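Local structure of glycerol-3-phosphate dehydrogenase [NAD(+)] (Dunaliella salina, 6IUY) at residues A[268-273]-A[411-416]; A[275-280]-A[443-448]; A[346-351]-A[439-444]. The protein probably interconverts sn-glycerol 3-phosphate and dihydroxyacetone phosphate using NAD(+), and joins this dehydrogenase to a magnesium-binding, haloacid dehalogenase-like phosphatase region. All coordinates share one frame; numbering follows the deposited sequence.

Contact 1. Residues A[268-273]-A[411-416]; sequences ACTAVR and NIAGDI. With NAD (nicotinamide-adenine-dinucleotide), chain C.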
loop_
_atom_site.group_PDB
_atom_site.type_symbol
_atom_site.label_atom_id
_atom_site.label_comp_id
_atom_site.label_asym_id
_atom_site.label_seq_id
_atom_site.Cartn_x
_atom_site.Cartn_y
_atom_site.Cartn_z
ATOM N N ALA A 268 -1.064 -21.699 -15.314
ATOM C CA ALA A 268 -1.190 -21.625 -16.770
ATOM C C ALA A 268 -2.552 -22.147 -17.195
ATOM O O ALA A 268 -3.273 -21.453 -17.921
ATOM C CB ALA A 268 -0.078 -22.382 -17.447
ATOM N N CYS A 269 -2.949 -23.326 -16.706
ATOM C CA CYS A 269 -4.246 -23.894 -17.094
ATOM C C CYS A 269 -5.451 -23.114 -16.570
ATOM O O CYS A 269 -6.487 -23.052 -17.253
ATOM C CB CYS A 269 -4.380 -25.353 -16.637
ATOM S SG CYS A 269 -3.264 -26.519 -17.490
ATOM N N THR A 270 -5.386 -22.540 -15.366
ATOM C CA THR A 270 -6.613 -21.886 -14.928
ATOM C C THR A 270 -6.634 -20.553 -15.661
ATOM O O THR A 270 -7.691 -20.073 -16.026
ATOM C CB THR A 270 -6.774 -21.735 -13.368
ATOM O OG1 THR A 270 -6.772 -20.353 -12.975
ATOM C CG2 THR A 270 -5.755 -22.543 -12.583
ATOM N N ALA A 271 -5.461 -20.007 -15.969
ATOM C CA ALA A 271 -5.401 -18.835 -16.812
ATOM C C ALA A 271 -5.999 -19.108 -18.219
ATOM O O ALA A 271 -6.890 -18.373 -18.692
ATOM C CB ALA A 271 -3.949 -18.345 -16.914
ATOM N N VAL A 272 -5.529 -20.159 -18.896
ATOM C CA VAL A 272 -6.034 -20.451 -20.250
ATOM C C VAL A 272 -7.526 -20.705 -20.217
ATOM O O VAL A 272 -8.226 -20.462 -21.196
ATOM C CB VAL A 272 -5.322 -21.665 -20.899
ATOM C CG1 VAL A 272 -6.036 -22.943 -20.548
ATOM C CG2 VAL A 272 -5.294 -21.506 -22.406
ATOM N N ARG A 273 -8.030 -21.183 -19.081
ATOM C CA ARG A 273 -9.459 -21.453 -18.940
ATOM C C ARG A 273 -10.277 -20.163 -18.963
ATOM O O ARG A 273 -11.387 -20.117 -19.532
ATOM C CB ARG A 273 -9.727 -22.210 -17.643
ATOM C CG ARG A 273 -11.203 -22.361 -17.321
ATOM C CD ARG A 273 -11.470 -23.157 -16.054
ATOM N NE ARG A 273 -12.856 -23.647 -16.056
ATOM C CZ ARG A 273 -13.883 -23.021 -15.479
ATOM N NH1 ARG A 273 -13.695 -21.882 -14.827
ATOM N NH2 ARG A 273 -15.104 -23.538 -15.544
ATOM N N ASN A 411 -3.359 -14.549 -6.572
ATOM C CA ASN A 411 -4.013 -15.486 -7.481
ATOM C C ASN A 411 -3.740 -16.976 -7.285
ATOM O O ASN A 411 -3.441 -17.653 -8.278
ATOM C CB ASN A 411 -3.625 -15.180 -8.937
ATOM C CG ASN A 411 -3.971 -13.770 -9.383
ATOM O OD1 ASN A 411 -5.026 -13.221 -9.040
ATOM N ND2 ASN A 411 -3.089 -13.193 -10.202
ATOM N N ILE A 412 -3.851 -17.511 -6.076
ATOM C CA ILE A 412 -3.759 -18.971 -5.919
ATOM C C ILE A 412 -4.661 -19.707 -6.941
ATOM O O ILE A 412 -5.868 -19.550 -6.918
ATOM C CB ILE A 412 -4.161 -19.416 -4.498
ATOM C CG1 ILE A 412 -3.339 -18.676 -3.432
ATOM C CG2 ILE A 412 -4.081 -20.950 -4.369
ATOM C CD1 ILE A 412 -1.898 -18.527 -3.769
ATOM N N ALA A 413 -4.072 -20.513 -7.822
ATOM C CA ALA A 413 -4.765 -21.019 -9.018
ATOM C C ALA A 413 -6.022 -21.821 -8.756
ATOM O O ALA A 413 -7.074 -21.562 -9.368
ATOM C CB ALA A 413 -3.811 -21.865 -9.842
ATOM N N GLY A 414 -5.918 -22.814 -7.876
ATOM C CA GLY A 414 -6.985 -23.786 -7.683
ATOM C C GLY A 414 -8.329 -23.141 -7.433
ATOM O O GLY A 414 -9.356 -23.592 -7.945
ATOM N N ASP A 415 -8.318 -22.066 -6.647
ATOM C CA ASP A 415 -9.535 -21.343 -6.292
ATOM C C ASP A 415 -10.135 -20.502 -7.428
ATOM O O ASP A 415 -11.350 -20.410 -7.590
ATOM C CB ASP A 415 -9.234 -20.456 -5.094
ATOM C CG ASP A 415 -8.867 -21.263 -3.872
ATOM O OD1 ASP A 415 -9.599 -22.237 -3.570
ATOM O OD2 ASP A 415 -7.838 -20.947 -3.234
ATOM N N ILE A 416 -9.276 -19.864 -8.196
ATOM C CA ILE A 416 -9.715 -19.136 -9.382
ATOM C C ILE A 416 -10.236 -20.117 -10.432
ATOM O O ILE A 416 -11.193 -19.827 -11.141
ATOM C CB ILE A 416 -8.570 -18.297 -9.929
ATOM C CG1 ILE A 416 -8.169 -17.265 -8.871
ATOM C CG2 ILE A 416 -8.940 -17.646 -11.244
ATOM C CD1 ILE A 416 -6.791 -16.629 -9.111
HETATM P PA NAD C . 3.476 -25.371 -11.991
HETATM O O1A NAD C . 2.165 -26.036 -11.909
HETATM O O2A NAD C . 4.024 -24.896 -10.652
HETATM O O5B NAD C . 4.593 -26.377 -12.618
HETATM C C5B NAD C . 4.192 -27.467 -13.462
HETATM C C4B NAD C . 4.733 -27.246 -14.897
HETATM O O4B NAD C . 6.035 -27.339 -14.897
HETATM C C3B NAD C . 4.264 -28.390 -15.799
HETATM O O3B NAD C . 3.259 -28.026 -16.628
HETATM C C2B NAD C . 5.514 -28.768 -16.617
HETATM O O2B NAD C . 5.121 -28.894 -18.054
HETATM C C1B NAD C . 6.330 -27.793 -16.404
HETATM N N9A NAD C . 7.648 -28.247 -16.546
HETATM C C8A NAD C . 8.291 -29.216 -15.854
HETATM N N7A NAD C . 9.546 -29.299 -16.348
HETATM C C5A NAD C . 9.679 -28.400 -17.359
HETATM C C6A NAD C . 10.726 -28.084 -18.206
HETATM N N6A NAD C . 12.016 -28.683 -18.220
HETATM N N1A NAD C . 10.581 -27.118 -19.121
HETATM C C2A NAD C . 9.390 -26.460 -19.221
HETATM N N3A NAD C . 8.359 -26.774 -18.404
HETATM C C4A NAD C . 8.509 -27.744 -17.475
HETATM O O3 NAD C . 3.322 -24.116 -12.981
HETATM P PN NAD C . 2.320 -22.873 -12.825
HETATM O O1N NAD C . 1.350 -23.095 -11.679
HETATM O O2N NAD C . 1.544 -22.646 -14.102
HETATM O O5D NAD C . 3.201 -21.621 -12.442
HETATM C C5D NAD C . 4.086 -21.031 -13.376
HETATM C C4D NAD C . 4.267 -19.563 -12.967
HETATM O O4D NAD C . 3.121 -19.056 -12.552
HETATM C C3D NAD C . 5.210 -19.502 -11.782
HETATM O O3D NAD C . 6.127 -18.546 -12.005
HETATM C C2D NAD C . 4.311 -19.125 -10.571
HETATM O O2D NAD C . 5.173 -18.434 -9.576
HETATM C C1D NAD C . 3.383 -18.380 -11.101
HETATM N N1N NAD C . 2.121 -18.351 -10.388
HETATM C C2N NAD C . 1.541 -19.488 -9.865
HETATM C C3N NAD C . 0.323 -19.408 -9.191
HETATM C C7N NAD C . -0.280 -20.700 -8.597
HETATM O O7N NAD C . -1.174 -20.639 -7.776
HETATM N N7N NAD C . 0.230 -21.970 -9.051
HETATM C C4N NAD C . -0.326 -18.202 -9.038
HETATM C C5N NAD C . 0.235 -17.062 -9.586
HETATM C C6N NAD C . 1.451 -17.154 -10.265
HETATM O O HOH W 1 -11.502 -20.320 -14.066
#
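T270 and A413 bring together two helices that both meet the same dinucleotide, a worked example of how a Rossmann-type fold builds a cofactor site from parts distant in sequence. The direct contacts are van der Waals in kind, with no hydrogen bond between the segments. The methyl CG2 of T270 reaches A413 CB at 3.4 Å, tighter than usual for two carbons, while I416, whose side chain crosses that of T270 at about a right angle, places its CG2 3.9 Å from T270 OG1. The hydroxyl OG1 is buried without a polar partner, and T270 has a nearly eclipsed first torsion (chi1 115°), so the exact setting of this side chain is doubtful.

A polar link runs through water. The extended side chain of R273 ends with NH1 2.8 Å from a water oxygen that lies at the edge of the guanidinium, in its plane; the same water donates to I416 O at 3.0 Å. R273 also forms a salt bridge with E419 and bonds to D326 O.

The third group of interactions belongs to NAD. A268 N, in the first turn of helix 266-282, donates to phosphate oxygen O2N (3.0 Å, 164°), consistent with a Rossmann-type GxGxxA turn, of which A268 is the alanine. A413 N, just after the N-cap position of I412, donates to the carboxamide oxygen O7N (2.9 Å, 156°). N411 O approaches the nicotinamide carbon C4N at 3.3 Å, and N482 of the second subunit bonds to I412 N.

Two helix starts thus address the cofactor through backbone N-H groups: one would favour the negative pyrophosphate electrostatically, the other helps to set how the carboxamide is turned, and between them lies a small van der Waals seam, with a single water bridging the segments beside it.

Contact 2. Residues A[275-280]-A[443-448]; sequences VAQSTA and RPYFAI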
loop_
_atom_site.group_PDB
_atom_site.type_symbol
_atom_site.label_atom_id
_atom_site.label_comp_id
_atom_site.label_asym_id
_atom_site.label_seq_id
_atom_site.Cartn_x
_atom_site.Cartn_y
_atom_site.Cartn_z
ATOM N N VAL A 275 -9.068 -17.161 -20.179
ATOM C CA VAL A 275 -8.763 -16.641 -21.506
ATOM C C VAL A 275 -9.612 -17.311 -22.592
ATOM O O VAL A 275 -10.153 -16.652 -23.496
ATOM C CB VAL A 275 -7.284 -16.842 -21.768
ATOM C CG1 VAL A 275 -6.979 -16.964 -23.241
ATOM C CG2 VAL A 275 -6.502 -15.735 -21.063
ATOM N N ALA A 276 -9.785 -18.620 -22.475
ATOM C CA ALA A 276 -10.629 -19.327 -23.421
ATOM C C ALA A 276 -12.098 -18.899 -23.310
ATOM O O ALA A 276 -12.796 -18.843 -24.320
ATOM C CB ALA A 276 -10.479 -20.847 -23.234
ATOM N N GLN A 277 -12.580 -18.600 -22.103
ATOM C CA GLN A 277 -13.970 -18.135 -21.943
ATOM C C GLN A 277 -14.201 -16.805 -22.641
ATOM O O GLN A 277 -15.256 -16.604 -23.234
ATOM C CB GLN A 277 -14.359 -17.994 -20.468
ATOM C CG GLN A 277 -14.471 -19.315 -19.743
ATOM C CD GLN A 277 -14.667 -19.154 -18.259
ATOM O OE1 GLN A 277 -14.362 -18.097 -17.676
ATOM N NE2 GLN A 277 -15.176 -20.211 -17.626
ATOM N N SER A 278 -13.219 -15.904 -22.558
ATOM C CA SER A 278 -13.301 -14.601 -23.210
ATOM C C SER A 278 -13.361 -14.687 -24.753
ATOM O O SER A 278 -14.186 -14.019 -25.380
ATOM C CB SER A 278 -12.119 -13.737 -22.784
ATOM O OG SER A 278 -12.206 -13.430 -21.392
ATOM N N THR A 279 -12.483 -15.485 -25.360
ATOM C CA THR A 279 -12.474 -15.621 -26.812
ATOM C C THR A 279 -13.732 -16.307 -27.308
ATOM O O THR A 279 -14.263 -15.970 -28.377
ATOM C CB THR A 279 -11.271 -16.404 -27.304
ATOM O OG1 THR A 279 -11.341 -17.744 -26.805
ATOM C CG2 THR A 279 -10.030 -15.753 -26.807
ATOM N N ALA A 280 -14.225 -17.266 -26.536
ATOM C CA ALA A 280 -15.469 -17.897 -26.925
ATOM C C ALA A 280 -16.595 -16.854 -26.941
ATOM O O ALA A 280 -17.496 -16.926 -27.771
ATOM C CB ALA A 280 -15.805 -19.045 -26.001
ATOM N N ARG A 443 -12.865 -11.688 -16.250
ATOM C CA ARG A 443 -14.082 -12.490 -16.177
ATOM C C ARG A 443 -14.988 -11.920 -15.079
ATOM O O ARG A 443 -14.580 -11.028 -14.346
ATOM C CB ARG A 443 -13.738 -13.960 -15.897
ATOM C CG ARG A 443 -12.552 -14.499 -16.707
ATOM C CD ARG A 443 -12.930 -14.600 -18.154
ATOM N NE ARG A 443 -14.303 -15.075 -18.267
ATOM C CZ ARG A 443 -15.170 -14.670 -19.194
ATOM N NH1 ARG A 443 -14.804 -13.766 -20.104
ATOM N NH2 ARG A 443 -16.403 -15.165 -19.200
ATOM N N PRO A 444 -16.222 -12.412 -14.961
ATOM C CA PRO A 444 -17.054 -11.867 -13.877
ATOM C C PRO A 444 -16.528 -12.219 -12.489
ATOM O O PRO A 444 -16.903 -11.554 -11.530
ATOM C CB PRO A 444 -18.416 -12.516 -14.117
ATOM C CG PRO A 444 -18.409 -12.879 -15.565
ATOM C CD PRO A 444 -16.993 -13.262 -15.875
ATOM N N TYR A 445 -15.658 -13.225 -12.386
ATOM C CA TYR A 445 -15.084 -13.628 -11.101
ATOM C C TYR A 445 -13.602 -13.259 -11.017
ATOM O O TYR A 445 -12.905 -13.593 -10.064
ATOM C CB TYR A 445 -15.262 -15.143 -10.895
ATOM C CG TYR A 445 -14.721 -15.943 -12.051
ATOM C CD1 TYR A 445 -13.380 -16.304 -12.106
ATOM C CD2 TYR A 445 -15.542 -16.307 -13.107
ATOM C CE1 TYR A 445 -12.873 -17.032 -13.181
ATOM C CE2 TYR A 445 -15.049 -17.021 -14.190
ATOM C CZ TYR A 445 -13.713 -17.381 -14.224
ATOM O OH TYR A 445 -13.224 -18.095 -15.304
ATOM N N PHE A 446 -13.113 -12.571 -12.031
ATOM C CA PHE A 446 -11.704 -12.215 -12.073
ATOM C C PHE A 446 -11.590 -10.762 -12.555
ATOM O O PHE A 446 -11.538 -10.502 -13.761
ATOM C CB PHE A 446 -10.927 -13.199 -12.981
ATOM C CG PHE A 446 -9.427 -13.124 -12.818
ATOM C CD1 PHE A 446 -8.831 -13.472 -11.614
ATOM C CD2 PHE A 446 -8.616 -12.704 -13.867
ATOM C CE1 PHE A 446 -7.458 -13.413 -11.437
ATOM C CE2 PHE A 446 -7.227 -12.635 -13.711
ATOM C CZ PHE A 446 -6.648 -12.986 -12.478
ATOM N N ALA A 447 -11.602 -9.825 -11.597
ATOM C CA ALA A 447 -11.586 -8.388 -11.886
ATOM C C ALA A 447 -10.191 -7.885 -12.180
ATOM O O ALA A 447 -9.222 -8.190 -11.462
ATOM C CB ALA A 447 -12.186 -7.593 -10.729
ATOM N N ILE A 448 -10.093 -7.086 -13.236
ATOM C CA ILE A 448 -8.801 -6.584 -13.681
ATOM C C ILE A 448 -8.676 -5.082 -13.457
ATOM O O ILE A 448 -9.617 -4.325 -13.697
ATOM C CB ILE A 448 -8.570 -6.902 -15.162
ATOM C CG1 ILE A 448 -8.392 -8.412 -15.350
ATOM C CG2 ILE A 448 -7.369 -6.146 -15.690
ATOM C CD1 ILE A 448 -7.038 -8.921 -14.938
#
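One face of the R443 guanidinium lies against Q277 CB, 3.5 Å from its plane and displaced toward the rim, whereas Q277 OE1 sits at the edge of the Y445 ring, near its plane. A face of that same ring also receives R443 CB, 3.7 Å above it. The setting is the flank of the Rossmann-type domain, where helix 266-282 meets a type I beta turn, R443 to F446, that leads into strand 446-451.

Three bonds cross the contact, and the Q277 carbonyl takes two of them. Y445 OH donates to Q277 OE1 at 2.6 Å, tilted 33° from the carbonyl plane; the two side chains come from opposite directions, with the amide and ring planes 80° apart. The second bond, from R443 NE, is weak. Because the Q277 chain is extended beyond CG, its amide stretches far enough from the helix to meet both donors, and its NE2 is held in turn by E419.

R443 is bent at chi2 and chi3, and its guanidinium lies beside helix 266-282. There its charge is answered by a salt bridge from NH1 to E281. S278 OG is hydrogen-bonded to L440 O as well, and it accepts from R443 NH1 at 2.9 Å, the oxygen standing 27° out of the guanidinium plane.

Contact 3. Residues A[346-351]-A[439-444]; sequences ALIFCA and QLFQRP. With NAD (nicotinamide-adenine-dinucleotide), chain C.
I348 meets F441 and L440 where a central strand of the nucleotide-binding sheet is packed by the end of helix 431-441. The CB of I348 points toward that helix, and the side chain divides from there. Its CG2 branch lies at the edge of the F441 ring, in the ring plane, 4.0 Å from CZ. The other branch sets out with CG1 anti to the carbonyl carbon (chi1 -56°), passing F441 CZ at 4.1 Å. At the tip, CD1 reaches F441 CZ at 3.8 Å, approaching the ring obliquely, and touches L440 CD2 at 4.2 Å. Both branches thus gather at one ring carbon, CG2 at the edge and CD1 off the same side of the plane, while the tip also touches L440.

F441 comes from the opposite direction and meets I348 with the far end of its ring; V275 of helix 266-282 touches F441 as well. I348 is further packed by V259 and M261 of the adjoining strand 257-262.

Beyond I348 the chain leaves the strand and reaches NAD: C350 SG lies 4.0 Å from the ribose oxygen O4D. A351 C is 3.6 Å from NAD C5D.

No hydrogen bond joins the two segments, and the chemistry is that of a buried hydrocarbon contact. Such dispersion and hydrophobic burial join the helix to the sheet without directional bonds, a few residues before the strand's continuation becomes part of the cofactor pocket.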
loop_
_atom_site.group_PDB
_atom_site.type_symbol
_atom_site.label_atom_id
_atom_site.label_comp_id
_atom_site.label_asym_id
_atom_site.label_seq_id
_atom_site.Cartn_x
_atom_site.Cartn_y
_atom_site.Cartn_z
ATOM N N ALA A 346 -1.046 -12.979 -29.979
ATOM C CA ALA A 346 -1.067 -12.700 -28.552
ATOM C C ALA A 346 -0.404 -13.842 -27.799
ATOM O O ALA A 346 -0.949 -14.930 -27.743
ATOM C CB ALA A 346 -2.501 -12.505 -28.080
ATOM N N LEU A 347 0.775 -13.597 -27.242
ATOM C CA LEU A 347 1.492 -14.616 -26.477
ATOM C C LEU A 347 1.384 -14.404 -24.970
ATOM O O LEU A 347 1.764 -13.349 -24.474
ATOM C CB LEU A 347 2.983 -14.628 -26.846
ATOM C CG LEU A 347 3.474 -15.209 -28.167
ATOM C CD1 LEU A 347 5.002 -15.107 -28.229
ATOM C CD2 LEU A 347 3.036 -16.660 -28.271
ATOM N N ILE A 348 0.910 -15.421 -24.254
ATOM C CA ILE A 348 0.902 -15.430 -22.806
ATOM C C ILE A 348 2.038 -16.323 -22.308
ATOM O O ILE A 348 2.104 -17.507 -22.618
ATOM C CB ILE A 348 -0.465 -15.915 -22.261
ATOM C CG1 ILE A 348 -1.578 -15.042 -22.816
ATOM C CG2 ILE A 348 -0.514 -15.853 -20.743
ATOM C CD1 ILE A 348 -2.952 -15.627 -22.667
ATOM N N PHE A 349 2.968 -15.745 -21.559
ATOM C CA PHE A 349 4.034 -16.539 -20.988
ATOM C C PHE A 349 3.686 -16.879 -19.526
ATOM O O PHE A 349 3.531 -15.978 -18.701
ATOM C CB PHE A 349 5.370 -15.805 -21.101
ATOM C CG PHE A 349 5.901 -15.739 -22.514
ATOM C CD1 PHE A 349 6.617 -16.804 -23.054
ATOM C CD2 PHE A 349 5.680 -14.620 -23.309
ATOM C CE1 PHE A 349 7.099 -16.761 -24.374
ATOM C CE2 PHE A 349 6.170 -14.566 -24.626
ATOM C CZ PHE A 349 6.878 -15.646 -25.152
ATOM N N CYS A 350 3.541 -18.177 -19.229
ATOM C CA CYS A 350 3.191 -18.666 -17.890
ATOM C C CYS A 350 3.828 -20.025 -17.599
ATOM O O CYS A 350 3.155 -21.042 -17.565
ATOM C CB CYS A 350 1.679 -18.762 -17.722
ATOM S SG CYS A 350 1.152 -18.948 -15.986
ATOM N N ALA A 351 5.140 -20.044 -17.394
ATOM C CA ALA A 351 5.837 -21.286 -17.089
ATOM C C ALA A 351 6.724 -21.023 -15.894
ATOM O O ALA A 351 7.145 -19.891 -15.725
ATOM C CB ALA A 351 6.666 -21.756 -18.295
ATOM N N GLN A 439 -9.562 -7.227 -21.932
ATOM C CA GLN A 439 -10.669 -7.921 -22.583
ATOM C C GLN A 439 -10.406 -9.431 -22.572
ATOM O O GLN A 439 -11.319 -10.211 -22.391
ATOM C CB GLN A 439 -10.885 -7.409 -24.022
ATOM C CG GLN A 439 -11.980 -8.171 -24.803
ATOM C CD GLN A 439 -12.310 -7.541 -26.173
ATOM O OE1 GLN A 439 -11.736 -6.513 -26.560
ATOM N NE2 GLN A 439 -13.239 -8.161 -26.904
ATOM N N LEU A 440 -9.150 -9.837 -22.718
ATOM C CA LEU A 440 -8.830 -11.265 -22.741
ATOM C C LEU A 440 -9.004 -11.944 -21.363
ATOM O O LEU A 440 -9.666 -12.986 -21.250
ATOM C CB LEU A 440 -7.406 -11.458 -23.251
ATOM C CG LEU A 440 -6.997 -12.836 -23.762
ATOM C CD1 LEU A 440 -7.976 -13.322 -24.827
ATOM C CD2 LEU A 440 -5.571 -12.772 -24.301
ATOM N N PHE A 441 -8.443 -11.334 -20.320
ATOM C CA PHE A 441 -8.392 -11.945 -18.990
ATOM C C PHE A 441 -9.562 -11.645 -18.039
ATOM O O PHE A 441 -9.885 -12.465 -17.178
ATOM C CB PHE A 441 -7.104 -11.527 -18.282
ATOM C CG PHE A 441 -5.888 -12.291 -18.719
ATOM C CD1 PHE A 441 -5.574 -13.510 -18.131
ATOM C CD2 PHE A 441 -5.037 -11.777 -19.690
ATOM C CE1 PHE A 441 -4.445 -14.205 -18.508
ATOM C CE2 PHE A 441 -3.901 -12.470 -20.079
ATOM C CZ PHE A 441 -3.604 -13.685 -19.491
ATOM N N GLN A 442 -10.187 -10.480 -18.145
ATOM C CA GLN A 442 -11.242 -10.157 -17.181
ATOM C C GLN A 442 -12.489 -11.024 -17.341
ATOM O O GLN A 442 -13.106 -11.067 -18.417
ATOM C CB GLN A 442 -11.643 -8.684 -17.276
ATOM C CG GLN A 442 -12.698 -8.264 -16.257
ATOM C CD GLN A 442 -12.715 -6.758 -16.053
ATOM O OE1 GLN A 442 -11.831 -6.193 -15.401
ATOM N NE2 GLN A 442 -13.704 -6.097 -16.642
ATOM N N ARG A 443 -12.865 -11.688 -16.250
ATOM C CA ARG A 443 -14.082 -12.490 -16.177
ATOM C C ARG A 443 -14.988 -11.920 -15.079
ATOM O O ARG A 443 -14.580 -11.028 -14.346
ATOM C CB ARG A 443 -13.738 -13.960 -15.897
ATOM C CG ARG A 443 -12.552 -14.499 -16.707
ATOM C CD ARG A 443 -12.930 -14.600 -18.154
ATOM N NE ARG A 443 -14.303 -15.075 -18.267
ATOM C CZ ARG A 443 -15.170 -14.670 -19.194
ATOM N NH1 ARG A 443 -14.804 -13.766 -20.104
ATOM N NH2 ARG A 443 -16.403 -15.165 -19.200
ATOM N N PRO A 444 -16.222 -12.412 -14.961
ATOM C CA PRO A 444 -17.054 -11.867 -13.877
ATOM C C PRO A 444 -16.528 -12.219 -12.489
ATOM O O PRO A 444 -16.903 -11.554 -11.530
ATOM C CB PRO A 444 -18.416 -12.516 -14.117
ATOM C CG PRO A 444 -18.409 -12.879 -15.565
ATOM C CD PRO A 444 -16.993 -13.262 -15.875
HETATM P PA NAD C . 3.476 -25.371 -11.991
HETATM O O1A NAD C . 2.165 -26.036 -11.909
HETATM O O2A NAD C . 4.024 -24.896 -10.652
HETATM O O5B NAD C . 4.593 -26.377 -12.618
HETATM C C5B NAD C . 4.192 -27.467 -13.462
HETATM C C4B NAD C . 4.733 -27.246 -14.897
HETATM O O4B NAD C . 6.035 -27.339 -14.897
HETATM C C3B NAD C . 4.264 -28.390 -15.799
HETATM O O3B NAD C . 3.259 -28.026 -16.628
HETATM C C2B NAD C . 5.514 -28.768 -16.617
HETATM O O2B NAD C . 5.121 -28.894 -18.054
HETATM C C1B NAD C . 6.330 -27.793 -16.404
HETATM N N9A NAD C . 7.648 -28.247 -16.546
HETATM C C8A NAD C . 8.291 -29.216 -15.854
HETATM N N7A NAD C . 9.546 -29.299 -16.348
HETATM C C5A NAD C . 9.679 -28.400 -17.359
HETATM C C6A NAD C . 10.726 -28.084 -18.206
HETATM N N6A NAD C . 12.016 -28.683 -18.220
HETATM N N1A NAD C . 10.581 -27.118 -19.121
HETATM C C2A NAD C . 9.390 -26.460 -19.221
HETATM N N3A NAD C . 8.359 -26.774 -18.404
HETATM C C4A NAD C . 8.509 -27.744 -17.475
HETATM O O3 NAD C . 3.322 -24.116 -12.981
HETATM P PN NAD C . 2.320 -22.873 -12.825
HETATM O O1N NAD C . 1.350 -23.095 -11.679
HETATM O O2N NAD C . 1.544 -22.646 -14.102
HETATM O O5D NAD C . 3.201 -21.621 -12.442
HETATM C C5D NAD C . 4.086 -21.031 -13.376
HETATM C C4D NAD C . 4.267 -19.563 -12.967
HETATM O O4D NAD C . 3.121 -19.056 -12.552
HETATM C C3D NAD C . 5.210 -19.502 -11.782
HETATM O O3D NAD C . 6.127 -18.546 -12.005
HETATM C C2D NAD C . 4.311 -19.125 -10.571
HETATM O O2D NAD C . 5.173 -18.434 -9.576
HETATM C C1D NAD C . 3.383 -18.380 -11.101
HETATM N N1N NAD C . 2.121 -18.351 -10.388
HETATM C C2N NAD C . 1.541 -19.488 -9.865
HETATM C C3N NAD C . 0.323 -19.408 -9.191
HETATM C C7N NAD C . -0.280 -20.700 -8.597
HETATM O O7N NAD C . -1.174 -20.639 -7.776
HETATM N N7N NAD C . 0.230 -21.970 -9.051
HETATM C C4N NAD C . -0.326 -18.202 -9.038
HETATM C C5N NAD C . 0.235 -17.062 -9.586
HETATM C C6N NAD C . 1.451 -17.154 -10.265
#

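How the contacts relate
The three contacts cluster in the NAD-binding part of the chain: the centres of contacts 2 and 3 are about 8 Å apart, and each lies about 11 Å from that of contact 1. Contacts 1 and 2 follow one another along helix 266-282, while contacts 2 and 3 share R443 and P444 between helix 431-441 and strand 446-451. Along the chain the segments come in the order 268-273, 275-280, 346-351, 411-416, 439-444 and 443-448, so contact 1 interleaves with both others. Strands 346-349 and 446-451 belong to the same mixed sheet, so contacts 2 and 3 both reach it, while contacts 1 and 3 extend to the NAD site.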